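Local coordinates for putative alpha-L-fucosidase (PDB 4H41), which is a putative alpha-L-fucosidase that probably acts on host glycans, though it belongs to a family of unknown function, at residues 157-168 against 191-200. Numbering follows the deposited sequence.
Sequences FGGWYISGEISR and LPTFISPWID
Strands 157-162 and 193-195 run parallel as neighbours, their short axes 24° apart, with Trp160 beside Thr193 and Tyr161 beside Phe194. Trp160 N donates to Pro192 O at 3.0 Å, Phe194 N returns a bond to Trp160 O, and Ile162 N reaches Phe194 O. A further backbone bond, Trp198 N to Ile166 O, ties the two loops together beyond the strands.

Tyr161 and Phe194 point to the same side of the sheet. Tyr161 CD1 sits over one face of the Phe194 ring, 3.5 Å from Phe194 CZ, with the planes at 42°. Tyr161 keeps CG anti to its backbone N (chi1 167°), which brings the ring edge to Ser196 N. One water joins Tyr161 OH, Ile162 O and Ser196 N where the strands part. On the other side, Ile162 CB packs on Ile195 CG2 at 3.8 Å; Ile162 also touches helix 173-187, and Ile195 helix 219-233.

Ser167 CB lies over the five-membered ring of Trp198, 3.4 Å from its centroid, as a CH-pi contact. The six-membered ring reaches Glu165, whose CB is 3.7 Å from Trp198 CZ3. A second water links Trp198 NE1, Ser167 OG and Asp200 OD1. Replacing Trp198 by an alanine would probably leave Ser167 CB without its aromatic cover and this water without one donor. Arg168 NH1 meets the anti lone pair of Asp200 OD2 at 2.8 Å in a salt bridge; Arg213 holds the other carboxylate oxygen.

Helix 173-187 connects these strands, the fourth and fifth of a TIM barrel, in a beta-alpha-beta unit.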
ATOM      1  N   PHE B 157      -7.116 -22.591 -26.133  1.00 22.38           N
ATOM      2  CA  PHE B 157      -7.251 -23.384 -24.900  1.00 21.98           C
ATOM      3  C   PHE B 157      -6.200 -24.494 -24.935  1.00 27.23           C
ATOM      4  O   PHE B 157      -6.373 -25.488 -25.641  1.00 25.10           O
ATOM      5  CB  PHE B 157      -8.678 -23.946 -24.781  1.00 24.99           C
ATOM      6  CG  PHE B 157      -9.027 -24.433 -23.389  1.00 26.22           C
ATOM      7  CD1 PHE B 157      -8.429 -25.568 -22.857  1.00 29.43           C
ATOM      8  CD2 PHE B 157     -10.020 -23.809 -22.648  1.00 28.37           C
ATOM      9  CE1 PHE B 157      -8.761 -26.022 -21.579  1.00 29.42           C
ATOM     10  CE2 PHE B 157     -10.379 -24.292 -21.384  1.00 30.53           C
ATOM     11  CZ  PHE B 157      -9.750 -25.395 -20.860  1.00 28.98           C
ATOM     12  N   GLY B 158      -5.114 -24.321 -24.189  1.00 22.13           N
ATOM     13  CA  GLY B 158      -3.975 -25.213 -24.276  1.00 22.36           C
ATOM     14  C   GLY B 158      -3.525 -25.983 -23.074  1.00 24.34           C
ATOM     15  O   GLY B 158      -2.520 -26.684 -23.160  1.00 23.52           O
ATOM     16  N   GLY B 159      -4.211 -25.831 -21.969  1.00 20.94           N
ATOM     17  CA  GLY B 159      -3.788 -26.488 -20.750  1.00 19.88           C
ATOM     18  C   GLY B 159      -4.637 -26.182 -19.553  1.00 23.08           C
ATOM     19  O   GLY B 159      -5.564 -25.366 -19.623  1.00 23.23           O
ATOM     20  N   TRP B 160      -4.311 -26.854 -18.459  1.00 20.24           N
ATOM     21  CA  TRP B 160      -5.020 -26.765 -17.194  1.00 20.35           C
ATOM     22  C   TRP B 160      -4.074 -26.453 -16.065  1.00 20.75           C
ATOM     23  O   TRP B 160      -2.990 -27.028 -15.987  1.00 20.46           O
ATOM     24  CB  TRP B 160      -5.695 -28.105 -16.894  1.00 19.38           C
ATOM     25  CG  TRP B 160      -6.584 -28.609 -17.993  1.00 20.42           C
ATOM     26  CD1 TRP B 160      -6.225 -29.390 -19.041  1.00 23.23           C
ATOM     27  CD2 TRP B 160      -7.996 -28.373 -18.127  1.00 21.10           C
ATOM     28  NE1 TRP B 160      -7.344 -29.749 -19.769  1.00 23.87           N
ATOM     29  CE2 TRP B 160      -8.441 -29.108 -19.250  1.00 24.41           C
ATOM     30  CE3 TRP B 160      -8.934 -27.621 -17.401  1.00 22.78           C
ATOM     31  CZ2 TRP B 160      -9.779 -29.113 -19.665  1.00 24.35           C
ATOM     32  CZ3 TRP B 160     -10.280 -27.672 -17.788  1.00 25.15           C
ATOM     33  CH2 TRP B 160     -10.683 -28.410 -18.910  1.00 26.50           C
ATOM     34  N   TYR B 161      -4.486 -25.579 -15.170  1.00 18.76           N
ATOM     35  CA  TYR B 161      -3.724 -25.250 -13.983  1.00 16.73           C
ATOM     36  C   TYR B 161      -4.506 -25.801 -12.797  1.00 21.31           C
ATOM     37  O   TYR B 161      -5.654 -25.400 -12.568  1.00 19.81           O
ATOM     38  CB  TYR B 161      -3.457 -23.740 -13.876  1.00 18.10           C
ATOM     39  CG  TYR B 161      -2.945 -23.356 -12.509  1.00 16.29           C
ATOM     40  CD1 TYR B 161      -1.761 -23.899 -12.010  1.00 18.11           C
ATOM     41  CD2 TYR B 161      -3.677 -22.524 -11.679  1.00 16.98           C
ATOM     42  CE1 TYR B 161      -1.307 -23.590 -10.732  1.00 19.61           C
ATOM     43  CE2 TYR B 161      -3.210 -22.169 -10.415  1.00 17.85           C
ATOM     44  CZ  TYR B 161      -2.040 -22.743  -9.928  1.00 18.98           C
ATOM     45  OH  TYR B 161      -1.589 -22.506  -8.667  1.00 21.06           O
ATOM     46  N   ILE B 162      -3.914 -26.735 -12.064  1.00 18.64           N
ATOM     47  CA  ILE B 162      -4.553 -27.352 -10.884  1.00 20.55           C
ATOM     48  C   ILE B 162      -4.235 -26.422  -9.723  1.00 25.31           C
ATOM     49  O   ILE B 162      -3.105 -26.385  -9.230  1.00 24.32           O
ATOM     50  CB  ILE B 162      -4.069 -28.811 -10.719  1.00 25.00           C
ATOM     51  CG1 ILE B 162      -4.431 -29.640 -11.974  1.00 26.06           C
ATOM     52  CG2 ILE B 162      -4.668 -29.441  -9.457  1.00 27.91           C
ATOM     53  CD1 ILE B 162      -3.645 -30.877 -12.127  1.00 32.47           C
ATOM     54  N   SER B 163      -5.207 -25.567  -9.391  1.00 22.27           N
ATOM     55  CA  SER B 163      -5.037 -24.410  -8.519  1.00 20.90           C
ATOM     56  C   SER B 163      -5.027 -24.676  -7.010  1.00 24.90           C
ATOM     57  O   SER B 163      -4.784 -23.725  -6.253  1.00 25.33           O
ATOM     58  CB  SER B 163      -6.118 -23.367  -8.841  1.00 22.80           C
ATOM     59  OG  SER B 163      -7.396 -23.955  -8.718  1.00 28.30           O
ATOM     60  N   GLY B 164      -5.206 -25.917  -6.588  1.00 21.79           N
ATOM     61  CA  GLY B 164      -5.109 -26.283  -5.178  1.00 22.79           C
ATOM     62  C   GLY B 164      -3.680 -26.174  -4.676  1.00 26.98           C
ATOM     63  O   GLY B 164      -2.852 -27.026  -5.005  1.00 27.81           O
ATOM     64  N   GLU B 165      -3.349 -25.093  -3.944  1.00 24.44           N
ATOM     65  CA  GLU B 165      -1.972 -24.847  -3.493  1.00 23.68           C
ATOM     66  C   GLU B 165      -1.634 -25.493  -2.169  1.00 22.86           C
ATOM     67  O   GLU B 165      -2.341 -25.280  -1.190  1.00 22.36           O
ATOM     68  CB  GLU B 165      -1.702 -23.344  -3.331  1.00 25.56           C
ATOM     69  CG  GLU B 165      -1.636 -22.539  -4.591  1.00 36.93           C
ATOM     70  CD  GLU B 165      -1.505 -21.060  -4.278  1.00 50.44           C
ATOM     71  OE1 GLU B 165      -0.665 -20.680  -3.422  1.00 33.01           O
ATOM     72  OE2 GLU B 165      -2.282 -20.282  -4.874  1.00 36.42           O
ATOM     73  N   ILE B 166      -0.476 -26.166  -2.110  1.00 19.05           N
ATOM     74  CA  ILE B 166       0.062 -26.754  -0.899  1.00 19.48           C
ATOM     75  C   ILE B 166       1.553 -26.471  -0.838  1.00 22.20           C
ATOM     76  O   ILE B 166       2.140 -26.057  -1.836  1.00 19.66           O
ATOM     77  CB  ILE B 166      -0.208 -28.297  -0.836  1.00 22.18           C
ATOM     78  CG1 ILE B 166       0.626 -29.093  -1.884  1.00 22.20           C
ATOM     79  CG2 ILE B 166      -1.697 -28.612  -0.954  1.00 21.85           C
ATOM     80  CD1 ILE B 166       0.583 -30.606  -1.737  1.00 25.35           C
ATOM     81  N   SER B 167       2.168 -26.729   0.316  1.00 19.07           N
ATOM     82  CA  SER B 167       3.619 -26.710   0.470  1.00 18.70           C
ATOM     83  C   SER B 167       4.170 -27.974   1.101  1.00 21.64           C
ATOM     84  O   SER B 167       5.356 -28.243   0.950  1.00 22.15           O
ATOM     85  CB  SER B 167       4.065 -25.513   1.304  1.00 21.11           C
ATOM     86  OG  SER B 167       3.604 -25.605   2.636  1.00 26.92           O
ATOM     87  N   ARG B 168       3.359 -28.685   1.889  1.00 19.98           N
ATOM     88  CA  ARG B 168       3.765 -29.869   2.632  1.00 19.06           C
ATOM     89  C   ARG B 168       2.797 -31.011   2.396  1.00 25.06           C
ATOM     90  O   ARG B 168       1.714 -30.800   1.829  1.00 23.07           O
ATOM     91  CB  ARG B 168       3.751 -29.509   4.138  1.00 22.72           C
ATOM     92  CG  ARG B 168       4.704 -28.386   4.567  1.00 26.73           C
ATOM     93  CD  ARG B 168       6.162 -28.775   4.433  1.00 28.36           C
ATOM     94  NE  ARG B 168       6.497 -29.888   5.314  1.00 24.51           N
ATOM     95  CZ  ARG B 168       6.970 -29.786   6.554  1.00 33.55           C
ATOM     96  NH1 ARG B 168       7.159 -28.593   7.106  1.00 25.02           N
ATOM     97  NH2 ARG B 168       7.240 -30.879   7.257  1.00 24.12           N
ATOM     98  N   LEU B 191      -4.286 -32.585 -22.854  1.00 24.02           N
ATOM     99  CA  LEU B 191      -3.597 -31.294 -22.737  1.00 23.11           C
ATOM    100  C   LEU B 191      -2.733 -31.260 -21.474  1.00 25.52           C
ATOM    101  O   LEU B 191      -2.998 -31.963 -20.487  1.00 23.94           O
ATOM    102  CB  LEU B 191      -4.607 -30.150 -22.680  1.00 22.86           C
ATOM    103  CG  LEU B 191      -5.375 -29.861 -23.947  1.00 26.89           C
ATOM    104  CD1 LEU B 191      -6.338 -28.711 -23.721  1.00 27.02           C
ATOM    105  CD2 LEU B 191      -4.440 -29.510 -25.094  1.00 32.14           C
ATOM    106  N   PRO B 192      -1.701 -30.434 -21.481  1.00 21.59           N
ATOM    107  CA  PRO B 192      -0.829 -30.361 -20.302  1.00 22.16           C
ATOM    108  C   PRO B 192      -1.510 -29.845 -19.059  1.00 24.15           C
ATOM    109  O   PRO B 192      -2.443 -29.045 -19.129  1.00 23.69           O
ATOM    110  CB  PRO B 192       0.289 -29.400 -20.724  1.00 23.96           C
ATOM    111  CG  PRO B 192      -0.135 -28.779 -21.979  1.00 27.36           C
ATOM    112  CD  PRO B 192      -1.203 -29.603 -22.597  1.00 23.44           C
ATOM    113  N   THR B 193      -1.021 -30.293 -17.914  1.00 21.53           N
ATOM    114  CA  THR B 193      -1.482 -29.866 -16.590  1.00 19.87           C
ATOM    115  C   THR B 193      -0.278 -29.463 -15.729  1.00 20.49           C
ATOM    116  O   THR B 193       0.831 -29.963 -15.922  1.00 20.06           O
ATOM    117  CB  THR B 193      -2.221 -31.022 -15.914  1.00 23.52           C
ATOM    118  OG1 THR B 193      -1.286 -32.090 -15.853  1.00 25.28           O
ATOM    119  CG2 THR B 193      -3.485 -31.475 -16.670  1.00 21.02           C
ATOM    120  N   PHE B 194      -0.483 -28.587 -14.789  1.00 17.92           N
ATOM    121  CA  PHE B 194       0.592 -28.243 -13.842  1.00 16.37           C
ATOM    122  C   PHE B 194       0.012 -27.754 -12.543  1.00 19.95           C
ATOM    123  O   PHE B 194      -1.177 -27.390 -12.467  1.00 18.53           O
ATOM    124  CB  PHE B 194       1.605 -27.235 -14.429  1.00 17.84           C
ATOM    125  CG  PHE B 194       1.228 -25.774 -14.384  1.00 18.14           C
ATOM    126  CD1 PHE B 194       0.333 -25.240 -15.303  1.00 20.67           C
ATOM    127  CD2 PHE B 194       1.857 -24.906 -13.495  1.00 20.24           C
ATOM    128  CE1 PHE B 194       0.030 -23.866 -15.295  1.00 20.32           C
ATOM    129  CE2 PHE B 194       1.516 -23.566 -13.447  1.00 20.93           C
ATOM    130  CZ  PHE B 194       0.651 -23.037 -14.384  1.00 19.10           C
ATOM    131  N   ILE B 195       0.865 -27.794 -11.504  1.00 16.60           N
ATOM    132  CA  ILE B 195       0.587 -27.279 -10.172  1.00 15.88           C
ATOM    133  C   ILE B 195       1.630 -26.186  -9.847  1.00 19.27           C
ATOM    134  O   ILE B 195       2.718 -26.187 -10.411  1.00 17.88           O
ATOM    135  CB  ILE B 195       0.567 -28.399  -9.094  1.00 18.67           C
ATOM    136  CG1 ILE B 195       1.890 -29.188  -9.020  1.00 19.31           C
ATOM    137  CG2 ILE B 195      -0.632 -29.310  -9.271  1.00 20.85           C
ATOM    138  CD1 ILE B 195       2.028 -30.015  -7.779  1.00 22.18           C
ATOM    139  N   SER B 196       1.310 -25.296  -8.930  1.00 16.14           N
ATOM    140  CA  SER B 196       2.228 -24.254  -8.464  1.00 15.27           C
ATOM    141  C   SER B 196       2.188 -24.186  -6.926  1.00 18.47           C
ATOM    142  O   SER B 196       1.597 -23.288  -6.316  1.00 18.99           O
ATOM    143  CB  SER B 196       1.939 -22.894  -9.100  1.00 18.65           C
ATOM    144  OG  SER B 196       2.980 -21.991  -8.740  1.00 16.96           O
ATOM    145  N   PRO B 197       2.785 -25.194  -6.285  1.00 17.32           N
ATOM    146  CA  PRO B 197       2.856 -25.201  -4.809  1.00 17.27           C
ATOM    147  C   PRO B 197       3.877 -24.168  -4.313  1.00 19.31           C
ATOM    148  O   PRO B 197       4.477 -23.476  -5.124  1.00 17.77           O
ATOM    149  CB  PRO B 197       3.324 -26.627  -4.504  1.00 19.46           C
ATOM    150  CG  PRO B 197       4.145 -27.009  -5.707  1.00 21.99           C
ATOM    151  CD  PRO B 197       3.513 -26.337  -6.865  1.00 18.85           C
ATOM    152  N   TRP B 198       4.090 -24.084  -3.012  1.00 17.77           N
ATOM    153  CA  TRP B 198       5.094 -23.173  -2.442  1.00 17.81           C
ATOM    154  C   TRP B 198       6.004 -23.982  -1.512  1.00 18.53           C
ATOM    155  O   TRP B 198       5.721 -25.141  -1.231  1.00 17.81           O
ATOM    156  CB  TRP B 198       4.449 -21.947  -1.762  1.00 17.02           C
ATOM    157  CG  TRP B 198       3.871 -22.163  -0.398  1.00 19.75           C
ATOM    158  CD1 TRP B 198       4.485 -21.917   0.793  1.00 22.84           C
ATOM    159  CD2 TRP B 198       2.506 -22.475  -0.088  1.00 20.52           C
ATOM    160  NE1 TRP B 198       3.616 -22.179   1.836  1.00 22.74           N
ATOM    161  CE2 TRP B 198       2.384 -22.476   1.322  1.00 25.11           C
ATOM    162  CE3 TRP B 198       1.393 -22.846  -0.857  1.00 21.92           C
ATOM    163  CZ2 TRP B 198       1.211 -22.874   1.968  1.00 26.42           C
ATOM    164  CZ3 TRP B 198       0.213 -23.168  -0.213  1.00 23.98           C
ATOM    165  CH2 TRP B 198       0.139 -23.227   1.176  1.00 25.37           C
ATOM    166  N   ILE B 199       7.142 -23.416  -1.147  1.00 15.49           N
ATOM    167  CA  ILE B 199       8.119 -24.052  -0.263  1.00 16.05           C
ATOM    168  C   ILE B 199       7.831 -23.542   1.130  1.00 21.41           C
ATOM    169  O   ILE B 199       7.709 -22.345   1.314  1.00 19.36           O
ATOM    170  CB  ILE B 199       9.590 -23.782  -0.680  1.00 18.07           C
ATOM    171  CG1 ILE B 199       9.825 -24.230  -2.147  1.00 19.23           C
ATOM    172  CG2 ILE B 199      10.554 -24.478   0.300  1.00 17.75           C
ATOM    173  CD1 ILE B 199      11.084 -23.685  -2.772  1.00 22.70           C
ATOM    174  N   ASP B 200       7.787 -24.420   2.115  1.00 18.67           N
ATOM    175  CA  ASP B 200       7.457 -24.025   3.500  1.00 17.71           C
ATOM    176  C   ASP B 200       8.689 -23.419   4.214  1.00 23.64           C
ATOM    177  O   ASP B 200       9.161 -23.923   5.250  1.00 21.11           O
ATOM    178  CB  ASP B 200       6.957 -25.268   4.233  1.00 18.55           C
ATOM    179  CG  ASP B 200       6.452 -25.017   5.629  1.00 23.94           C
ATOM    180  OD1 ASP B 200       5.878 -23.922   5.867  1.00 25.10           O
ATOM    181  OD2 ASP B 200       6.633 -25.904   6.485  1.00 31.34           O
TER
HETATM  182  O   HOH W   1      -1.247 -25.151  -7.690  1.00 18.40           O
HETATM  183  O   HOH W   2       8.000 -27.189   1.441  1.00 18.08           O
HETATM  184  O   HOH W   3       3.744 -23.263   4.457  1.00 27.50           O